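Local structure of enzyme subtilase SubTY from Bacillus sp. TY145 (Bacillus sp., 5FFN) at residues 112-117 / 145-150; 120-125 / 151-156; 27-32 / 132-137; 22-27 / 95-100. The protein probably cleaves peptide bonds as a serine endopeptidase of the subtilase family that carries bound calcium and sodium ions. All coordinates share one frame; numbering follows the deposited sequence. Where two conformers were deposited one is given.

Contacts 1 and 2 are two levels of helix pair 114-131/148-159; their centres lie about 11 Å apart and I150 CG2 touches I121 CD1 at 4.0 Å. Contact 2 rests on contact 3, V124 CG1 lying 3.6 Å from V135 CG1. Contact 4 shares S27 with contact 3 and extends it to the next strand, V31 N lying 2.8 Å from K99 O, a probable hydrogen bond. The centres of contacts 1 and 4 are about 30 Å apart, on opposite sides of the chain's centre. The V154 side chain (contact 2) is about 8 Å from the sodium ion. Strand 29-35 of contact 3 ends at D35, probably the aspartate of a catalytic triad with H72 and S251.

Contact 1: residues 112-117 / 145-150; sequences GYSDDI and AKDSLI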
loop_
_atom_site.group_PDB
_atom_site.type_symbol
_atom_site.label_atom_id
_atom_site.label_comp_id
_atom_site.label_asym_id
_atom_site.label_seq_id
_atom_site.Cartn_x
_atom_site.Cartn_y
_atom_site.Cartn_z
ATOM N N GLY A 112 8.529 -4.931 10.765
ATOM C CA GLY A 112 7.869 -4.766 12.040
ATOM C C GLY A 112 7.181 -6.024 12.505
ATOM O O GLY A 112 7.249 -7.078 11.859
ATOM N N TYR A 113 6.552 -5.867 13.657
ATOM C CA TYR A 113 5.941 -6.939 14.409
ATOM C C TYR A 113 4.449 -6.957 14.266
ATOM O O TYR A 113 3.801 -5.926 14.436
ATOM C CB TYR A 113 6.279 -6.804 15.877
ATOM C CG TYR A 113 7.728 -7.046 16.159
ATOM C CD1 TYR A 113 8.198 -8.327 16.394
ATOM C CD2 TYR A 113 8.628 -5.992 16.210
ATOM C CE1 TYR A 113 9.567 -8.548 16.666
ATOM C CE2 TYR A 113 9.978 -6.187 16.484
ATOM C CZ TYR A 113 10.444 -7.474 16.705
ATOM O OH TYR A 113 11.791 -7.699 16.967
ATOM N N SER A 114 3.921 -8.127 13.914
ATOM C CA SER A 114 2.496 -8.393 13.873
ATOM C C SER A 114 1.711 -7.713 14.996
ATOM O O SER A 114 0.714 -7.057 14.735
ATOM C CB SER A 114 2.303 -9.915 14.009
ATOM O OG SER A 114 0.943 -10.304 14.158
ATOM N N ASP A 115 2.153 -7.905 16.249
ATOM C CA ASP A 115 1.403 -7.338 17.397
ATOM C C ASP A 115 1.247 -5.845 17.354
ATOM O O ASP A 115 0.226 -5.348 17.821
ATOM C CB ASP A 115 1.803 -7.833 18.796
ATOM C CG ASP A 115 3.270 -7.796 19.061
ATOM O OD1 ASP A 115 3.949 -6.856 18.633
ATOM O OD2 ASP A 115 3.742 -8.740 19.739
ATOM N N ASP A 116 2.279 -5.149 16.884
ATOM C CA ASP A 116 2.279 -3.685 16.826
ATOM C C ASP A 116 1.268 -3.236 15.744
ATOM O O ASP A 116 0.496 -2.295 15.950
ATOM C CB ASP A 116 3.682 -3.126 16.494
ATOM C CG ASP A 116 4.755 -3.472 17.529
ATOM O OD1 ASP A 116 4.410 -3.862 18.648
ATOM O OD2 ASP A 116 5.945 -3.347 17.178
ATOM N N ILE A 117 1.299 -3.893 14.587
ATOM C CA ILE A 117 0.346 -3.601 13.536
ATOM C C ILE A 117 -1.085 -3.843 14.002
ATOM O O ILE A 117 -1.973 -2.999 13.797
ATOM C CB ILE A 117 0.678 -4.365 12.239
ATOM C CG1 ILE A 117 2.026 -3.859 11.657
ATOM C CG2 ILE A 117 -0.477 -4.213 11.210
ATOM C CD1 ILE A 117 2.919 -4.867 11.122
ATOM N N ALA A 145 2.004 -14.939 3.967
ATOM C CA ALA A 145 1.058 -15.787 4.681
ATOM C C ALA A 145 -0.001 -14.914 5.386
ATOM O O ALA A 145 0.274 -13.820 5.835
ATOM C CB ALA A 145 1.804 -16.602 5.713
ATOM N N LYS A 146 -1.206 -15.444 5.548
ATOM C CA LYS A 146 -2.193 -14.778 6.389
ATOM C C LYS A 146 -1.730 -14.820 7.859
ATOM O O LYS A 146 -1.320 -15.881 8.379
ATOM C CB LYS A 146 -3.544 -15.458 6.211
ATOM C CG LYS A 146 -4.635 -14.986 7.110
ATOM C CD LYS A 146 -5.989 -15.633 6.782
ATOM C CE LYS A 146 -7.060 -15.139 7.680
ATOM N NZ LYS A 146 -8.359 -15.785 7.340
ATOM N N ASP A 147 -1.809 -13.667 8.499
ATOM C CA ASP A 147 -1.552 -13.448 9.945
ATOM C C ASP A 147 -2.942 -13.198 10.576
ATOM O O ASP A 147 -3.584 -12.169 10.336
ATOM C CB ASP A 147 -0.613 -12.248 10.139
ATOM C CG ASP A 147 -0.387 -11.874 11.583
ATOM O OD1 ASP A 147 -1.330 -11.918 12.423
ATOM O OD2 ASP A 147 0.750 -11.508 11.903
ATOM N N SER A 148 -3.394 -14.151 11.387
ATOM C CA SER A 148 -4.733 -14.035 11.993
ATOM C C SER A 148 -4.889 -12.948 13.068
ATOM O O SER A 148 -6.038 -12.529 13.361
ATOM C CB SER A 148 -5.218 -15.384 12.493
ATOM O OG SER A 148 -5.538 -16.258 11.416
ATOM N N LEU A 149 -3.779 -12.544 13.701
ATOM C CA LEU A 149 -3.835 -11.508 14.707
ATOM C C LEU A 149 -4.186 -10.197 13.976
ATOM O O LEU A 149 -5.070 -9.443 14.350
ATOM C CB LEU A 149 -2.512 -11.355 15.446
ATOM C CG LEU A 149 -2.546 -10.293 16.562
ATOM C CD1 LEU A 149 -3.631 -10.658 17.627
ATOM C CD2 LEU A 149 -1.182 -10.078 17.167
ATOM N N ILE A 150 -3.467 -9.929 12.913
ATOM C CA ILE A 150 -3.765 -8.770 12.066
ATOM C C ILE A 150 -5.198 -8.883 11.493
ATOM O O ILE A 150 -5.941 -7.869 11.447
ATOM C CB ILE A 150 -2.679 -8.595 10.983
ATOM C CG1 ILE A 150 -1.411 -8.073 11.640
ATOM C CG2 ILE A 150 -3.132 -7.615 9.855
ATOM C CD1 ILE A 150 -0.217 -7.973 10.715
#
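S114 and D147 join the first turns of two neighbouring helices, 114-131 and 148-159, in a polar contact flanked by aliphatic side chains. The hydroxyl OG of S114 donates to OD2 of D147 over 2.6 Å, a short bond that uses the syn lone pair of that oxygen. The other carboxylate oxygen serves its own helix. OD1 of D147 takes the amide N of I150 at 3.0 Å, an almost straight bond (170°) that arrives from above the carboxylate plane, and the N of L149 more weakly. With CG anti to the backbone N (chi1 175°), the carboxylate of D147 lies between the amides of its own helix and S114, and two sound bonds and a weak one fix its rotation. An alanine in place of D147 would probably leave both amides uncapped and the S114 hydroxyl without its acceptor, free to turn. Beside the polar pair, methyl CD2 of L149 packs at 3.7 Å from OG of S114 and 3.8 Å from CA of D115. Deeper in, CD1 of I150 meets CG2 of I117 at 3.8 Å, the two branched chains crossing obliquely. A second protein chain packs apolar side chains on both isoleucines, and its strand pairs with G112. A carboxylate that accepts from the first free amides is the classic aspartate N-cap; here it also ties two adjacent helices together at their starts.

Contact 2: residues 120-125 / 151-156; sequences AIRHVA and ASAVDY
NH2 of R122 reaches OG of S152 at 2.8 Å, near the guanidinium plane, in a weak hydrogen bond bent to 125°. The same guanidinium lies over one face of the Y156 ring: NH1 is 3.5 Å from CG, toward the rim, and CZ stands 4.5 Å from the ring centroid, an off-centre cation-pi contact. The guanidinium and ring planes are 31° apart, so NH1 comes nearer the ring than the rest of the group. R122 gets there with an extended chain from CG to NE, its CG resting 3.8 Å from CB of A153. Y156 holds its ring with CG anti to the backbone N, swung back toward helix 114-131, where CE2 packs 3.9 Å from CB of A125 and the carbonyl O of R122 lies in plane at the ring edge. The Y156 hydroxyl is hydrogen-bonded to D126. The axes of 120-125 and 151-156 run at 9° to each other. On the side of the helix pair that faces the sheet, where I121 also touches I137 and M139, I121 brings CB to 3.8 Å from CB of A153 and CG2 to 3.4 Å from its carbonyl O, while CD1 meets CG2 of V154. The small A153 side chain lets the backbones approach. The weak bond to S152 and the off-centre cation-pi contact together hold the guanidinium in place, the ring probably adding a modest electrostatic attraction.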
loop_
_atom_site.group_PDB
_atom_site.type_symbol
_atom_site.label_atom_id
_atom_site.label_comp_id
_atom_site.label_asym_id
_atom_site.label_seq_id
_atom_site.Cartn_x
_atom_site.Cartn_y
_atom_site.Cartn_z
ATOM N N ALA A 120 -2.188 -1.215 16.434
ATOM C CA ALA A 120 -2.382 0.042 15.734
ATOM C C ALA A 120 -3.737 0.084 14.992
ATOM O O ALA A 120 -4.460 1.072 15.085
ATOM C CB ALA A 120 -1.248 0.311 14.802
ATOM N N ILE A 121 -4.098 -1.002 14.320
ATOM C CA ILE A 121 -5.414 -1.121 13.618
ATOM C C ILE A 121 -6.600 -0.972 14.580
ATOM O O ILE A 121 -7.519 -0.196 14.360
ATOM C CB ILE A 121 -5.519 -2.466 12.869
ATOM C CG1 ILE A 121 -4.432 -2.559 11.804
ATOM C CG2 ILE A 121 -6.899 -2.630 12.221
ATOM C CD1 ILE A 121 -4.222 -3.987 11.276
ATOM N N ARG A 122 -6.548 -1.727 15.673
ATOM C CA ARG A 122 -7.560 -1.633 16.721
ATOM C C ARG A 122 -7.659 -0.236 17.318
ATOM O O ARG A 122 -8.772 0.245 17.553
ATOM C CB ARG A 122 -7.293 -2.655 17.813
ATOM C CG ARG A 122 -7.443 -4.052 17.301
ATOM C CD ARG A 122 -7.150 -5.092 18.358
ATOM N NE ARG A 122 -7.690 -6.380 17.957
ATOM C CZ ARG A 122 -8.934 -6.801 18.196
ATOM N NH1 ARG A 122 -9.782 -6.076 18.880
ATOM N NH2 ARG A 122 -9.298 -7.993 17.765
ATOM N N HIS A 123 -6.509 0.405 17.506
ATOM C CA HIS A 123 -6.462 1.758 18.034
ATOM C C HIS A 123 -7.127 2.766 17.069
ATOM O O HIS A 123 -7.918 3.586 17.485
ATOM C CB HIS A 123 -5.035 2.135 18.386
ATOM C CG HIS A 123 -4.915 3.466 19.061
ATOM N ND1 HIS A 123 -5.202 3.655 20.395
ATOM C CD2 HIS A 123 -4.564 4.678 18.577
ATOM C CE1 HIS A 123 -5.048 4.936 20.701
ATOM N NE2 HIS A 123 -4.650 5.580 19.621
ATOM N N VAL A 124 -6.850 2.661 15.774
ATOM C CA VAL A 124 -7.564 3.476 14.788
ATOM C C VAL A 124 -9.080 3.356 14.983
ATOM O O VAL A 124 -9.774 4.369 15.039
ATOM C CB VAL A 124 -7.201 3.098 13.314
ATOM C CG1 VAL A 124 -8.100 3.867 12.307
ATOM C CG2 VAL A 124 -5.745 3.347 13.014
ATOM N N ALA A 125 -9.576 2.125 15.053
ATOM C CA ALA A 125 -11.011 1.832 15.183
ATOM C C ALA A 125 -11.584 2.461 16.454
ATOM O O ALA A 125 -12.636 3.110 16.416
ATOM C CB ALA A 125 -11.255 0.351 15.168
ATOM N N ALA A 151 -5.584 -10.071 11.083
ATOM C CA ALA A 151 -6.915 -10.297 10.493
ATOM C C ALA A 151 -8.012 -9.980 11.502
ATOM O O ALA A 151 -9.017 -9.319 11.165
ATOM C CB ALA A 151 -7.060 -11.758 10.012
ATOM N N SER A 152 -7.813 -10.431 12.758
ATOM C CA SER A 152 -8.751 -10.109 13.828
ATOM C C SER A 152 -8.922 -8.584 13.994
ATOM O O SER A 152 -10.073 -8.072 14.130
ATOM C CB SER A 152 -8.290 -10.736 15.138
ATOM O OG SER A 152 -9.144 -10.352 16.212
ATOM N N ALA A 153 -7.805 -7.874 13.925
ATOM C CA ALA A 153 -7.778 -6.395 14.061
ATOM C C ALA A 153 -8.497 -5.737 12.888
ATOM O O ALA A 153 -9.333 -4.812 13.071
ATOM C CB ALA A 153 -6.380 -5.919 14.170
ATOM N N VAL A 154 -8.224 -6.224 11.675
ATOM C CA VAL A 154 -8.897 -5.693 10.486
ATOM C C VAL A 154 -10.420 -5.853 10.619
ATOM O O VAL A 154 -11.165 -4.907 10.314
ATOM C CB VAL A 154 -8.347 -6.377 9.205
ATOM C CG1 VAL A 154 -9.301 -6.178 7.998
ATOM C CG2 VAL A 154 -6.927 -5.909 8.949
ATOM N N ASP A 155 -10.879 -7.034 11.043
ATOM C CA ASP A 155 -12.332 -7.288 11.194
ATOM C C ASP A 155 -12.950 -6.403 12.269
ATOM O O ASP A 155 -14.060 -5.960 12.121
ATOM C CB ASP A 155 -12.634 -8.761 11.436
ATOM C CG ASP A 155 -12.322 -9.619 10.214
ATOM O OD1 ASP A 155 -12.152 -9.046 9.113
ATOM O OD2 ASP A 155 -12.194 -10.842 10.365
ATOM N N TYR A 156 -12.208 -6.190 13.354
ATOM C CA TYR A 156 -12.627 -5.303 14.419
ATOM C C TYR A 156 -12.826 -3.886 13.883
ATOM O O TYR A 156 -13.855 -3.258 14.151
ATOM C CB TYR A 156 -11.580 -5.302 15.512
ATOM C CG TYR A 156 -11.857 -4.380 16.680
ATOM C CD1 TYR A 156 -12.806 -4.733 17.645
ATOM C CD2 TYR A 156 -11.159 -3.188 16.845
ATOM C CE1 TYR A 156 -13.021 -3.928 18.738
ATOM C CE2 TYR A 156 -11.364 -2.372 17.954
ATOM C CZ TYR A 156 -12.299 -2.747 18.884
ATOM O OH TYR A 156 -12.482 -1.956 19.997
#

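Contact 3: residues 27-32 / 132-137; sequences SGIKVA and GSKVVI
K30 sits between K134 and V136 in a parallel beta ladder of two short strands, 29-32 and 134-137, whose axes make an angle of 25°. K30 N donates to K134 O at 2.9 Å, K30 O accepts V136 N at 2.9 Å, and A32 N continues to V136 O at 2.8 Å. Between these bonds, CA of V135 points its hydrogen at K30 O, 3.2 Å away. At the start of the ladder, where the I29/K134 pair is wider, a water donates to G28 O and accepts from K134 N, bridging the strands. On one face of the sheet, CD1 of I29 touches CB of K134 at 3.8 Å and CG1 of V31 lies 3.5 Å from the V136 carbonyl O. On the other, the K30 chain, bent at chi2, lays CG 3.9 Å from CB of S133 before NZ leaves for a salt bridge with E50; farther along, CB of A32 meets CG1 of V135 at 4.1 Å. W265 of helix 250-267 covers I29, K134 and V136, whereas V124 of helix 114-131 packs on A32, V135 and I137. Strands 99-104 and 163-167 continue the parallel sheet, the first beside 29-35 and the second beside 134-142, placing this pair in the middle of a layered alpha/beta fold.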
loop_
_atom_site.group_PDB
_atom_site.type_symbol
_atom_site.label_atom_id
_atom_site.label_comp_id
_atom_site.label_asym_id
_atom_site.label_seq_id
_atom_site.Cartn_x
_atom_site.Cartn_y
_atom_site.Cartn_z
ATOM N N SER A 27 -11.508 16.946 2.452
ATOM C CA SER A 27 -11.788 17.648 3.693
ATOM C C SER A 27 -12.789 16.889 4.576
ATOM O O SER A 27 -13.805 16.351 4.125
ATOM C CB SER A 27 -12.233 19.112 3.409
ATOM O OG SER A 27 -13.549 19.070 2.972
ATOM N N GLY A 28 -12.467 16.819 5.867
ATOM C CA GLY A 28 -13.292 16.174 6.840
ATOM C C GLY A 28 -13.017 14.696 7.007
ATOM O O GLY A 28 -13.619 14.081 7.855
ATOM N N ILE A 29 -12.154 14.123 6.187
ATOM C CA ILE A 29 -11.838 12.687 6.290
ATOM C C ILE A 29 -10.450 12.557 6.907
ATOM O O ILE A 29 -9.602 13.426 6.689
ATOM C CB ILE A 29 -11.846 12.025 4.890
ATOM C CG1 ILE A 29 -13.157 12.366 4.127
ATOM C CG2 ILE A 29 -11.622 10.496 4.990
ATOM C CD1 ILE A 29 -14.430 11.979 4.871
ATOM N N LYS A 30 -10.217 11.455 7.627
ATOM C CA LYS A 30 -8.911 11.114 8.166
ATOM C C LYS A 30 -8.350 9.889 7.403
ATOM O O LYS A 30 -9.100 8.917 7.145
ATOM C CB LYS A 30 -8.976 10.757 9.636
ATOM C CG LYS A 30 -9.905 11.624 10.479
ATOM C CD LYS A 30 -9.549 13.125 10.408
ATOM C CE LYS A 30 -10.627 13.993 11.051
ATOM N NZ LYS A 30 -10.188 15.444 10.961
ATOM N N VAL A 31 -7.083 9.956 7.040
ATOM C CA VAL A 31 -6.390 8.761 6.508
ATOM C C VAL A 31 -5.312 8.364 7.512
ATOM O O VAL A 31 -4.388 9.160 7.839
ATOM C CB VAL A 31 -5.832 8.949 5.099
ATOM C CG1 VAL A 31 -5.182 7.637 4.618
ATOM C CG2 VAL A 31 -6.940 9.381 4.137
ATOM N N ALA A 32 -5.458 7.143 8.022
ATOM C CA ALA A 32 -4.488 6.563 8.949
ATOM C C ALA A 32 -3.440 5.779 8.151
ATOM O O ALA A 32 -3.731 4.717 7.563
ATOM C CB ALA A 32 -5.161 5.709 10.004
ATOM N N GLY A 132 -16.029 9.999 16.403
ATOM C CA GLY A 132 -16.999 9.998 15.329
ATOM C C GLY A 132 -16.419 10.374 13.966
ATOM O O GLY A 132 -17.132 10.849 13.069
ATOM N N SER A 133 -15.132 10.102 13.772
ATOM C CA SER A 133 -14.447 10.417 12.526
ATOM C C SER A 133 -14.692 9.368 11.407
ATOM O O SER A 133 -14.964 8.178 11.647
ATOM C CB SER A 133 -12.940 10.555 12.763
ATOM O OG SER A 133 -12.627 11.537 13.748
ATOM N N LYS A 134 -14.565 9.853 10.178
ATOM C CA LYS A 134 -14.570 8.999 8.979
ATOM C C LYS A 134 -13.097 8.732 8.659
ATOM O O LYS A 134 -12.326 9.645 8.409
ATOM C CB LYS A 134 -15.283 9.688 7.815
ATOM C CG LYS A 134 -16.767 9.895 8.036
ATOM C CD LYS A 134 -17.392 10.750 6.970
ATOM C CE LYS A 134 -18.724 11.344 7.450
ATOM N NZ LYS A 134 -19.555 10.402 8.219
ATOM N N VAL A 135 -12.694 7.464 8.723
ATOM C CA VAL A 135 -11.307 7.119 8.657
ATOM C C VAL A 135 -11.077 6.006 7.632
ATOM O O VAL A 135 -11.818 5.027 7.583
ATOM C CB VAL A 135 -10.745 6.641 10.033
ATOM C CG1 VAL A 135 -9.223 6.405 9.958
ATOM C CG2 VAL A 135 -11.126 7.634 11.166
ATOM N N VAL A 136 -10.041 6.195 6.832
ATOM C CA VAL A 136 -9.566 5.177 5.928
ATOM C C VAL A 136 -8.152 4.773 6.416
ATOM O O VAL A 136 -7.292 5.632 6.597
ATOM C CB VAL A 136 -9.422 5.726 4.510
ATOM C CG1 VAL A 136 -8.957 4.600 3.520
ATOM C CG2 VAL A 136 -10.753 6.336 4.029
ATOM N N ILE A 137 -7.938 3.483 6.623
ATOM C CA ILE A 137 -6.629 2.955 6.947
ATOM C C ILE A 137 -5.932 2.615 5.649
ATOM O O ILE A 137 -6.510 1.930 4.784
ATOM C CB ILE A 137 -6.722 1.689 7.784
ATOM C CG1 ILE A 137 -7.162 2.043 9.201
ATOM C CG2 ILE A 137 -5.388 0.955 7.762
ATOM C CD1 ILE A 137 -7.457 0.820 10.108
HETATM O O HOH W 1 -14.165 12.648 10.017
#

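Contact 4: residues 22-27 / 95-100; sequences KTTGGS and APQAKL
Q97 grips G25 twice, once with its side chain and once with its backbone. The amide oxygen OE1 of Q97 accepts G25 N at 2.9 Å in a nearly straight bond (175°), the donor standing above the carbonyl plane, and Q97 N returns a 2.8 Å bond to G25 O. A bend at chi2 (77°) curls the glutamine chain back over the loop so that OE1 faces this amide. Its NE2, 2.9 Å from a water, is linked through that water to T23 O. G25 has a positive phi at which a side chain would jam against the preceding carbonyl, so glycine suits the position. P96 and Q97 are the central residues of a type I beta turn, A95 to A98, closed by A98 N bonding to A95 O; the turn feeds strand 99-104 while the opposing loop feeds strand 29-35, its parallel neighbour in the central sheet of the subtilase fold. The P96 ring packs against the loop: CG lies 3.3 Å from OG1 of T23 and 3.5 Å from CA of T24. An alanine at P96 would probably open a gap beside T23 and T24 and let the turn's backbone flex. OG1 of T23 is itself hydrogen-bonded to G93 O. Next to G25, G26 lies close against the turn; a CB there would clash with that of A95, and CA of A98 makes a CA-H...O contact with O of G26 at 3.1 Å.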
loop_
_atom_site.group_PDB
_atom_site.type_symbol
_atom_site.label_atom_id
_atom_site.label_comp_id
_atom_site.label_asym_id
_atom_site.label_seq_id
_atom_site.Cartn_x
_atom_site.Cartn_y
_atom_site.Cartn_z
ATOM N N LYS A 22 -2.629 20.882 -9.970
ATOM C CA LYS A 22 -2.936 20.729 -8.560
ATOM C C LYS A 22 -4.171 19.860 -8.350
ATOM O O LYS A 22 -4.944 19.595 -9.279
ATOM C CB LYS A 22 -3.124 22.079 -7.858
ATOM C CG LYS A 22 -4.299 22.905 -8.302
ATOM C CD LYS A 22 -4.587 24.054 -7.286
ATOM C CE LYS A 22 -5.340 23.572 -6.055
ATOM N NZ LYS A 22 -5.842 24.714 -5.235
ATOM N N THR A 23 -4.352 19.421 -7.115
ATOM C CA THR A 23 -5.484 18.590 -6.742
ATOM C C THR A 23 -6.258 19.278 -5.647
ATOM O O THR A 23 -5.769 20.239 -5.061
ATOM C CB THR A 23 -5.015 17.205 -6.253
ATOM O OG1 THR A 23 -4.148 17.383 -5.121
ATOM C CG2 THR A 23 -4.320 16.442 -7.368
ATOM N N THR A 24 -7.445 18.744 -5.353
ATOM C CA THR A 24 -8.325 19.201 -4.282
ATOM C C THR A 24 -9.127 18.020 -3.701
ATOM O O THR A 24 -9.294 16.965 -4.328
ATOM C CB THR A 24 -9.390 20.261 -4.764
ATOM O OG1 THR A 24 -10.214 19.654 -5.757
ATOM C CG2 THR A 24 -8.739 21.466 -5.339
ATOM N N GLY A 25 -9.616 18.202 -2.491
ATOM C CA GLY A 25 -10.561 17.260 -1.927
ATOM C C GLY A 25 -10.071 16.512 -0.693
ATOM O O GLY A 25 -8.885 16.554 -0.354
ATOM N N GLY A 26 -11.015 15.827 -0.050
ATOM C CA GLY A 26 -10.781 15.014 1.141
ATOM C C GLY A 26 -11.035 15.702 2.475
ATOM O O GLY A 26 -10.833 15.116 3.534
ATOM N N SER A 27 -11.508 16.946 2.452
ATOM C CA SER A 27 -11.788 17.648 3.693
ATOM C C SER A 27 -12.789 16.889 4.576
ATOM O O SER A 27 -13.805 16.351 4.125
ATOM C CB SER A 27 -12.233 19.112 3.409
ATOM O OG SER A 27 -13.549 19.070 2.972
ATOM N N ALA A 95 -5.839 13.599 -2.253
ATOM C CA ALA A 95 -6.831 14.192 -1.385
ATOM C C ALA A 95 -6.149 15.194 -0.418
ATOM O O ALA A 95 -6.019 14.958 0.796
ATOM C CB ALA A 95 -7.569 13.132 -0.621
ATOM N N PRO A 96 -5.699 16.328 -0.976
ATOM C CA PRO A 96 -4.859 17.286 -0.231
ATOM C C PRO A 96 -5.532 17.980 0.968
ATOM O O PRO A 96 -4.828 18.499 1.839
ATOM C CB PRO A 96 -4.459 18.305 -1.312
ATOM C CG PRO A 96 -5.614 18.242 -2.273
ATOM C CD PRO A 96 -5.926 16.771 -2.361
ATOM N N GLN A 97 -6.860 17.953 1.045
ATOM C CA GLN A 97 -7.586 18.474 2.201
ATOM C C GLN A 97 -7.894 17.443 3.276
ATOM O O GLN A 97 -8.450 17.807 4.320
ATOM C CB GLN A 97 -8.861 19.262 1.783
ATOM C CG GLN A 97 -8.529 20.694 1.297
ATOM C CD GLN A 97 -7.958 20.750 -0.101
ATOM O OE1 GLN A 97 -8.676 20.475 -1.045
ATOM N NE2 GLN A 97 -6.667 21.130 -0.253
ATOM N N ALA A 98 -7.567 16.156 3.035
ATOM C CA ALA A 98 -7.754 15.129 4.086
ATOM C C ALA A 98 -6.728 15.370 5.190
ATOM O O ALA A 98 -5.699 16.012 4.961
ATOM C CB ALA A 98 -7.610 13.700 3.512
ATOM N N LYS A 99 -7.021 14.854 6.371
ATOM C CA LYS A 99 -6.092 14.917 7.493
ATOM C C LYS A 99 -5.437 13.547 7.716
ATOM O O LYS A 99 -5.986 12.527 7.359
ATOM C CB LYS A 99 -6.790 15.390 8.739
ATOM C CG LYS A 99 -7.172 16.879 8.677
ATOM C CD LYS A 99 -6.000 17.835 8.561
ATOM C CE LYS A 99 -6.571 19.290 8.464
ATOM N NZ LYS A 99 -5.479 20.311 8.474
ATOM N N LEU A 100 -4.279 13.594 8.358
ATOM C CA LEU A 100 -3.395 12.442 8.495
ATOM C C LEU A 100 -3.370 11.957 9.938
ATOM O O LEU A 100 -3.236 12.741 10.888
ATOM C CB LEU A 100 -2.009 12.780 7.947
ATOM C CG LEU A 100 -0.861 11.817 8.238
ATOM C CD1 LEU A 100 -1.039 10.494 7.462
ATOM C CD2 LEU A 100 0.464 12.392 7.885
HETATM O O HOH W 2 -5.560 21.796 -2.870
#